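Local coordinates for protein peptidoglycan glycosyltransferase (Burkholderia ambifaria, PDB 5UY7) that belongs to the penicillin-binding proteins and has a domain related to the beta-lactamase fold, with helices packed against an antiparallel sheet, at residues D403-P408 and I420-F426; S278-D282 and V425-T430; R435-E439 and M484-P490. All coordinates share one frame. Residue numbers count along the deposited sequence, not the author numbering.

Overall arrangement
All three contacts lie within the penicillin-binding domain of the beta-lactamase clan. Their centres form a triangle, with contacts 1 and 2 about 12 Å apart, contacts 2 and 3 about 15 Å, and contacts 1 and 3 about 17 Å. Helix 428-442 ties them together, since its N-terminus belongs to contact 2, its middle to contact 3, and strand 423-424 of contact 1 leads into it through V425 and F426, which contacts 1 and 2 share. Along the chain, contact 1 is nested inside the loop closed by contact 2, and contact 3 follows both. Contacts 1 and 2 meet at the helix start (D403 O to P428 CG 3.6 Å), and contact 3 lies further along.

Contact 1. Residues D403-P408 and I420-F426; sequences DGEMMP and ITGTQVF
Four backbone bonds define this antiparallel ribbon. Two join the hydrogen-bonded pair M406 and T423: M406 N donates to T423 O at 2.8 Å. In return, T423 N donates to M406 O at 2.9 Å. E405 opposite Q424 is the next, non-hydrogen-bonded pair, with CA atoms 4.3 Å apart. The last two bonds share G404 O, which accepts from V425 N at 2.8 Å and from F426 N at 3.1 Å. Two successive amides on one carbonyl, with V425 at phi/psi -97/-45°, are the signature of a classic beta bulge, here closing the ladder. G404 has phi/psi 93/-8°, and an ideal CB on it would sit 2.1 Å from F426 O, so glycine is required. The t rotamer of Q424 with chi2 p folds its amide back: NE2 donates to F426 O (2.8 Å), weakly to D403 O (3.4 Å), and to a water 3.2 Å away, which itself donates to D403 O at 2.7 Å. The extended E405 (t, t) sends OE2 to G422 N, a weak bond of 3.2 Å. Apolar packing flanks the ribbon, with M406 CB 3.9 Å from V425 CG2, and I420 CG2 3.7 Å from M407 CE and 3.8 Å from P408 CD. M406 and V425 also rest on helix 390-401, while F426 reaches helices 273-282 and 338-347.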
loop_
_atom_site.group_PDB
_atom_site.type_symbol
_atom_site.label_atom_id
_atom_site.label_comp_id
_atom_site.label_asym_id
_atom_site.label_seq_id
_atom_site.Cartn_x
_atom_site.Cartn_y
_atom_site.Cartn_z
ATOM N N ASP A 403 6.756 12.584 -2.185
ATOM C CA ASP A 403 6.462 13.586 -3.210
ATOM C C ASP A 403 6.596 13.037 -4.630
ATOM O O ASP A 403 7.029 13.739 -5.548
ATOM C CB ASP A 403 7.343 14.817 -3.026
ATOM C CG ASP A 403 6.936 15.637 -1.821
ATOM O OD1 ASP A 403 5.939 15.262 -1.166
ATOM O OD2 ASP A 403 7.608 16.644 -1.528
ATOM N N GLY A 404 6.202 11.783 -4.819
ATOM C CA GLY A 404 6.184 11.194 -6.140
ATOM C C GLY A 404 7.435 10.432 -6.519
ATOM O O GLY A 404 7.433 9.752 -7.551
ATOM N N GLU A 405 8.489 10.492 -5.706
ATOM C CA GLU A 405 9.776 9.885 -6.038
ATOM C C GLU A 405 9.954 8.625 -5.202
ATOM O O GLU A 405 10.059 8.699 -3.973
ATOM C CB GLU A 405 10.917 10.866 -5.797
ATOM C CG GLU A 405 12.265 10.308 -6.255
ATOM C CD GLU A 405 13.406 11.279 -6.032
ATOM O OE1 GLU A 405 13.270 12.159 -5.159
ATOM O OE2 GLU A 405 14.434 11.163 -6.736
ATOM N N MET A 406 9.979 7.474 -5.861
ATOM C CA MET A 406 10.185 6.215 -5.157
ATOM C C MET A 406 11.648 6.065 -4.768
ATOM O O MET A 406 12.547 6.200 -5.603
ATOM C CB MET A 406 9.751 5.033 -6.015
ATOM C CG MET A 406 9.747 3.746 -5.200
ATOM S SD MET A 406 9.177 2.338 -6.137
ATOM C CE MET A 406 10.521 2.099 -7.266
ATOM N N MET A 407 11.884 5.748 -3.510
ATOM C CA MET A 407 13.218 5.678 -2.949
ATOM C C MET A 407 13.797 4.277 -3.105
ATOM O O MET A 407 13.066 3.287 -3.034
ATOM C CB MET A 407 13.178 6.046 -1.468
ATOM C CG MET A 407 12.667 7.453 -1.226
ATOM S SD MET A 407 13.818 8.651 -1.937
ATOM C CE MET A 407 15.136 8.607 -0.740
ATOM N N PRO A 408 15.104 4.156 -3.329
ATOM C CA PRO A 408 15.729 2.830 -3.272
ATOM C C PRO A 408 15.668 2.355 -1.831
ATOM O O PRO A 408 16.127 3.049 -0.920
ATOM C CB PRO A 408 17.172 3.087 -3.729
ATOM C CG PRO A 408 17.194 4.511 -4.234
ATOM C CD PRO A 408 16.099 5.222 -3.518
ATOM N N ILE A 420 21.000 10.575 -2.916
ATOM C CA ILE A 420 20.147 9.411 -3.129
ATOM C C ILE A 420 19.332 9.665 -4.390
ATOM O O ILE A 420 18.472 10.551 -4.413
ATOM C CB ILE A 420 19.230 9.156 -1.926
ATOM C CG1 ILE A 420 20.038 9.093 -0.630
ATOM C CG2 ILE A 420 18.444 7.869 -2.121
ATOM C CD1 ILE A 420 19.174 8.960 0.608
ATOM N N THR A 421 19.590 8.899 -5.444
ATOM C CA THR A 421 18.804 9.008 -6.665
ATOM C C THR A 421 17.623 8.050 -6.572
ATOM O O THR A 421 17.804 6.830 -6.502
ATOM C CB THR A 421 19.640 8.711 -7.912
ATOM O OG1 THR A 421 20.019 7.328 -7.934
ATOM C CG2 THR A 421 20.890 9.582 -7.936
ATOM N N GLY A 422 16.415 8.606 -6.546
ATOM C CA GLY A 422 15.208 7.823 -6.639
ATOM C C GLY A 422 14.689 7.766 -8.064
ATOM O O GLY A 422 15.356 8.151 -9.027
ATOM N N THR A 423 13.463 7.277 -8.189
ATOM C CA THR A 423 12.778 7.176 -9.472
ATOM C C THR A 423 11.519 8.024 -9.395
ATOM O O THR A 423 10.665 7.788 -8.538
ATOM C CB THR A 423 12.428 5.719 -9.793
ATOM O OG1 THR A 423 13.634 4.969 -9.946
ATOM C CG2 THR A 423 11.606 5.631 -11.071
ATOM N N GLN A 424 11.399 9.002 -10.285
ATOM C CA GLN A 424 10.202 9.833 -10.273
ATOM C C GLN A 424 9.051 9.049 -10.887
ATOM O O GLN A 424 9.053 8.769 -12.091
ATOM C CB GLN A 424 10.428 11.134 -11.030
ATOM C CG GLN A 424 9.411 12.201 -10.642
ATOM C CD GLN A 424 9.692 12.767 -9.259
ATOM O OE1 GLN A 424 10.855 12.924 -8.870
ATOM N NE2 GLN A 424 8.631 13.084 -8.513
ATOM N N VAL A 425 8.076 8.695 -10.060
ATOM C CA VAL A 425 6.925 7.897 -10.471
ATOM C C VAL A 425 5.727 8.777 -10.790
ATOM O O VAL A 425 5.057 8.586 -11.806
ATOM C CB VAL A 425 6.580 6.872 -9.374
ATOM C CG1 VAL A 425 5.294 6.142 -9.731
ATOM C CG2 VAL A 425 7.728 5.892 -9.226
ATOM N N PHE A 426 5.452 9.756 -9.928
ATOM C CA PHE A 426 4.376 10.722 -10.102
ATOM C C PHE A 426 4.930 12.112 -9.810
ATOM O O PHE A 426 6.016 12.257 -9.243
ATOM C CB PHE A 426 3.193 10.420 -9.157
ATOM C CG PHE A 426 2.690 9.003 -9.241
ATOM C CD1 PHE A 426 2.153 8.517 -10.421
ATOM C CD2 PHE A 426 2.728 8.168 -8.138
ATOM C CE1 PHE A 426 1.688 7.207 -10.505
ATOM C CE2 PHE A 426 2.263 6.853 -8.212
ATOM C CZ PHE A 426 1.745 6.372 -9.397
HETATM O O HOH W 1 9.523 14.720 -5.966
#

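Contact 2. Residues S278-D282 and V425-T430; sequences SLALD and VFTPTT
F426 lays its ring over S278, whose CB sits 3.5 Å from the ring centroid and 18° off the normal, a CH-pi contact; CZ is the nearest ring atom, 3.4 Å from S278 CB. Directly after F426 the chain enters helix 428-442, with T427 as its N-cap, and this start docks against the last turn of helix 273-282 in the penicillin-binding fold. The F426 rotamer (chi1 m) brings the ring inward, where CE1 also lies 4.3 Å from L279 CB. D282, with chi1 at -140° between wells, points its carboxylate at the helix start. Its OD1 accepts from T427 N at 2.9 Å (N-H...O angle 174°) and from T430 OG1 at 2.7 Å, so one aspartate oxygen engages both the N-cap amide and a first-turn hydroxyl. CA atoms of D282 and T430 are 5.8 Å apart, the closest CA pair of the two segments. T430, in the m rotamer, also brings CG2 to 3.3 Å from S278 O and 4.1 Å from L281 CB. Meanwhile S278 OG bonds back to P274 O of its own helix. The other carboxylate oxygen serves V425 through a bridging water, which donates to D282 OD2 at 2.8 Å and to V425 O at 3.1 Å.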
loop_
_atom_site.group_PDB
_atom_site.type_symbol
_atom_site.label_atom_id
_atom_site.label_comp_id
_atom_site.label_asym_id
_atom_site.label_seq_id
_atom_site.Cartn_x
_atom_site.Cartn_y
_atom_site.Cartn_z
ATOM N N SER A 278 -3.542 7.488 -8.659
ATOM C CA SER A 278 -2.349 8.309 -8.864
ATOM C C SER A 278 -2.043 8.481 -10.347
ATOM O O SER A 278 -1.772 9.595 -10.815
ATOM C CB SER A 278 -1.139 7.691 -8.159
ATOM O OG SER A 278 -1.264 7.742 -6.751
ATOM N N LEU A 279 -2.062 7.382 -11.102
ATOM C CA LEU A 279 -1.693 7.484 -12.511
ATOM C C LEU A 279 -2.703 8.314 -13.294
ATOM O O LEU A 279 -2.314 9.148 -14.117
ATOM C CB LEU A 279 -1.555 6.086 -13.125
ATOM C CG LEU A 279 -1.088 6.076 -14.582
ATOM C CD1 LEU A 279 0.293 6.711 -14.738
ATOM C CD2 LEU A 279 -1.104 4.643 -15.109
ATOM N N ALA A 280 -4.004 8.111 -13.052
ATOM C CA ALA A 280 -5.006 8.890 -13.782
ATOM C C ALA A 280 -4.901 10.379 -13.462
ATOM O O ALA A 280 -5.093 11.228 -14.345
ATOM C CB ALA A 280 -6.407 8.363 -13.466
ATOM N N LEU A 281 -4.605 10.721 -12.207
ATOM C CA LEU A 281 -4.324 12.119 -11.877
ATOM C C LEU A 281 -3.087 12.618 -12.615
ATOM O O LEU A 281 -3.093 13.709 -13.204
ATOM C CB LEU A 281 -4.122 12.275 -10.365
ATOM C CG LEU A 281 -5.357 11.998 -9.507
ATOM C CD1 LEU A 281 -4.954 11.926 -8.034
ATOM C CD2 LEU A 281 -6.374 13.121 -9.725
ATOM N N ASP A 282 -2.008 11.829 -12.586
ATOM C CA ASP A 282 -0.742 12.256 -13.167
ATOM C C ASP A 282 -0.857 12.448 -14.674
ATOM O O ASP A 282 -0.211 13.336 -15.246
ATOM C CB ASP A 282 0.343 11.230 -12.838
ATOM C CG ASP A 282 1.669 11.868 -12.483
ATOM O OD1 ASP A 282 1.678 12.823 -11.672
ATOM O OD2 ASP A 282 2.698 11.408 -13.016
ATOM N N VAL A 425 8.076 8.695 -10.060
ATOM C CA VAL A 425 6.925 7.897 -10.471
ATOM C C VAL A 425 5.727 8.777 -10.790
ATOM O O VAL A 425 5.057 8.586 -11.806
ATOM C CB VAL A 425 6.580 6.872 -9.374
ATOM C CG1 VAL A 425 5.294 6.142 -9.731
ATOM C CG2 VAL A 425 7.728 5.892 -9.226
ATOM N N PHE A 426 5.452 9.756 -9.928
ATOM C CA PHE A 426 4.376 10.722 -10.102
ATOM C C PHE A 426 4.930 12.112 -9.810
ATOM O O PHE A 426 6.016 12.257 -9.243
ATOM C CB PHE A 426 3.193 10.420 -9.157
ATOM C CG PHE A 426 2.690 9.003 -9.241
ATOM C CD1 PHE A 426 2.153 8.517 -10.421
ATOM C CD2 PHE A 426 2.728 8.168 -8.138
ATOM C CE1 PHE A 426 1.688 7.207 -10.505
ATOM C CE2 PHE A 426 2.263 6.853 -8.212
ATOM C CZ PHE A 426 1.745 6.372 -9.397
ATOM N N THR A 427 4.191 13.155 -10.196
ATOM C CA THR A 427 4.586 14.495 -9.797
ATOM C C THR A 427 4.284 14.709 -8.318
ATOM O O THR A 427 3.476 13.988 -7.727
ATOM C CB THR A 427 3.851 15.558 -10.610
ATOM O OG1 THR A 427 2.443 15.439 -10.366
ATOM C CG2 THR A 427 4.137 15.407 -12.097
ATOM N N PRO A 428 4.943 15.684 -7.688
ATOM C CA PRO A 428 4.613 15.988 -6.286
ATOM C C PRO A 428 3.154 16.352 -6.089
ATOM O O PRO A 428 2.566 16.011 -5.057
ATOM C CB PRO A 428 5.539 17.171 -5.962
ATOM C CG PRO A 428 6.699 17.012 -6.901
ATOM C CD PRO A 428 6.142 16.411 -8.160
ATOM N N THR A 429 2.554 17.052 -7.055
ATOM C CA THR A 429 1.146 17.429 -6.925
ATOM C C THR A 429 0.263 16.195 -6.826
ATOM O O THR A 429 -0.598 16.092 -5.939
ATOM C CB THR A 429 0.731 18.292 -8.110
ATOM O OG1 THR A 429 1.422 19.546 -8.041
ATOM C CG2 THR A 429 -0.774 18.530 -8.092
ATOM N N THR A 430 0.484 15.228 -7.716
ATOM C CA THR A 430 -0.268 13.977 -7.644
ATOM C C THR A 430 -0.073 13.294 -6.302
ATOM O O THR A 430 -1.040 12.857 -5.671
ATOM C CB THR A 430 0.157 13.047 -8.774
ATOM O OG1 THR A 430 -0.238 13.632 -10.010
ATOM C CG2 THR A 430 -0.497 11.657 -8.625
HETATM O O HOH W 2 2.960 8.892 -14.108
#

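Contact 3. Residues R435-E439 and M484-P490; sequences RTMLE and MAPMPNP
R435 points from helix 428-442 toward segment 484-490 in an m, t, m conformation with chi4 at -82°, which brings the edge of its guanidinium to the carbonyl of P488. NE donates to P488 O at 2.8 Å, and NH2 makes a weak bond to the same P488 O at 3.3 Å. The aliphatic part packs too, CD lying 3.7 Å from P490 CD and 3.9 Å from M484 SD. NH1 of R435 bonds to I400 O, and NH2 forms a long, weak ion pair with D403. Two methionines fill the space between helix and strand end. M487 (m, m, t) curls its CE against the helix, 3.5 Å from R435 O, 3.9 Å from R435 CB and 4.0 Å from L438 CB. M484 (p, t, p) places CE 3.7 Å from L438 CD1. E439 (m, t) turns its end inward so that OE2 is 3.5 Å from M487 CB, while its salt-bridge partner is R457. Cis peptides precede both P486 and P488, bending the chain between strands 477-485 and 492-499, where A485 pairs with I492. L438 also touches P274 of helix 273-282, whose start carries an SxxK-type pattern consistent with the active-site motif of this family. Helix 428-442 packs against the end of strand 477-485, next to edge strand 459-466, and the turn toward 492-499, within the mixed helix-and-antiparallel-sheet fold shared by penicillin-binding proteins and beta-lactamases.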
loop_
_atom_site.group_PDB
_atom_site.type_symbol
_atom_site.label_atom_id
_atom_site.label_comp_id
_atom_site.label_asym_id
_atom_site.label_seq_id
_atom_site.Cartn_x
_atom_site.Cartn_y
_atom_site.Cartn_z
ATOM N N ARG A 435 -2.085 11.508 -1.003
ATOM C CA ARG A 435 -1.911 11.420 0.447
ATOM C C ARG A 435 -3.143 11.953 1.168
ATOM O O ARG A 435 -3.581 11.370 2.172
ATOM C CB ARG A 435 -0.654 12.172 0.889
ATOM C CG ARG A 435 0.659 11.452 0.504
ATOM C CD ARG A 435 1.862 11.935 1.321
ATOM N NE ARG A 435 2.084 13.373 1.241
ATOM C CZ ARG A 435 2.716 13.990 0.247
ATOM N NH1 ARG A 435 3.181 13.303 -0.789
ATOM N NH2 ARG A 435 2.881 15.304 0.290
ATOM N N THR A 436 -3.722 13.053 0.660
ATOM C CA THR A 436 -4.970 13.570 1.222
ATOM C C THR A 436 -6.068 12.515 1.150
ATOM O O THR A 436 -6.812 12.307 2.124
ATOM C CB THR A 436 -5.370 14.859 0.488
ATOM O OG1 THR A 436 -4.366 15.861 0.717
ATOM C CG2 THR A 436 -6.742 15.392 0.957
ATOM N N MET A 437 -6.169 11.813 0.015
ATOM C CA MET A 437 -7.176 10.763 -0.113
ATOM C C MET A 437 -6.906 9.612 0.848
ATOM O O MET A 437 -7.843 9.032 1.407
ATOM C CB MET A 437 -7.221 10.258 -1.554
ATOM C CG MET A 437 -7.615 11.339 -2.549
ATOM S SD MET A 437 -7.462 10.663 -4.213
ATOM C CE MET A 437 -7.864 12.112 -5.202
ATOM N N LEU A 438 -5.635 9.263 1.047
ATOM C CA LEU A 438 -5.323 8.144 1.940
ATOM C C LEU A 438 -5.737 8.436 3.379
ATOM O O LEU A 438 -6.080 7.509 4.119
ATOM C CB LEU A 438 -3.831 7.816 1.885
ATOM C CG LEU A 438 -3.317 7.157 0.602
ATOM C CD1 LEU A 438 -1.814 6.948 0.725
ATOM C CD2 LEU A 438 -4.019 5.823 0.304
ATOM N N GLU A 439 -5.696 9.704 3.799
ATOM C CA GLU A 439 -6.177 10.041 5.139
ATOM C C GLU A 439 -7.657 9.729 5.297
ATOM O O GLU A 439 -8.102 9.375 6.399
ATOM C CB GLU A 439 -5.953 11.522 5.447
ATOM C CG GLU A 439 -4.523 11.937 5.592
ATOM C CD GLU A 439 -4.397 13.356 6.150
ATOM O OE1 GLU A 439 -4.864 13.603 7.282
ATOM O OE2 GLU A 439 -3.870 14.218 5.423
ATOM N N MET A 484 1.360 5.256 5.786
ATOM C CA MET A 484 2.468 6.179 6.034
ATOM C C MET A 484 2.041 7.178 7.100
ATOM O O MET A 484 0.849 7.381 7.333
ATOM C CB MET A 484 2.881 6.885 4.735
ATOM C CG MET A 484 1.738 7.733 4.124
ATOM S SD MET A 484 2.011 8.226 2.404
ATOM C CE MET A 484 1.805 6.624 1.595
ATOM N N ALA A 485 3.027 7.778 7.773
ATOM C CA ALA A 485 2.749 8.627 8.926
ATOM C C ALA A 485 3.936 9.547 9.159
ATOM O O ALA A 485 5.074 9.134 8.941
ATOM C CB ALA A 485 2.498 7.781 10.186
ATOM N N PRO A 486 3.713 10.780 9.618
ATOM C CA PRO A 486 2.425 11.442 9.805
ATOM C C PRO A 486 2.097 12.232 8.552
ATOM O O PRO A 486 3.010 12.692 7.873
ATOM C CB PRO A 486 2.680 12.372 10.993
ATOM C CG PRO A 486 4.120 12.761 10.847
ATOM C CD PRO A 486 4.820 11.596 10.157
ATOM N N MET A 487 0.840 12.407 8.262
ATOM C CA MET A 487 0.490 13.288 7.165
ATOM C C MET A 487 0.552 14.737 7.642
ATOM O O MET A 487 0.382 15.013 8.838
ATOM C CB MET A 487 -0.908 12.950 6.660
ATOM C CG MET A 487 -1.058 11.507 6.191
ATOM S SD MET A 487 -0.111 11.186 4.686
ATOM C CE MET A 487 -1.070 9.810 4.019
ATOM N N PRO A 488 0.775 15.696 6.727
ATOM C CA PRO A 488 0.864 15.505 5.273
ATOM C C PRO A 488 2.256 15.190 4.747
ATOM O O PRO A 488 2.391 14.935 3.547
ATOM C CB PRO A 488 0.422 16.850 4.736
ATOM C CG PRO A 488 0.997 17.802 5.734
ATOM C CD PRO A 488 0.845 17.122 7.084
ATOM N N ASN A 489 3.272 15.216 5.611
ATOM C CA ASN A 489 4.660 14.998 5.200
ATOM C C ASN A 489 5.205 13.782 5.938
ATOM O O ASN A 489 5.883 13.915 6.968
ATOM C CB ASN A 489 5.509 16.238 5.466
ATOM C CG ASN A 489 5.014 17.440 4.695
ATOM O OD1 ASN A 489 4.716 17.343 3.503
ATOM N ND2 ASN A 489 4.894 18.568 5.374
ATOM N N PRO A 490 4.959 12.580 5.428
ATOM C CA PRO A 490 5.265 11.389 6.226
ATOM C C PRO A 490 6.751 11.161 6.413
ATOM O O PRO A 490 7.589 11.510 5.570
ATOM C CB PRO A 490 4.624 10.239 5.439
ATOM C CG PRO A 490 4.313 10.793 4.085
ATOM C CD PRO A 490 4.171 12.267 4.221
#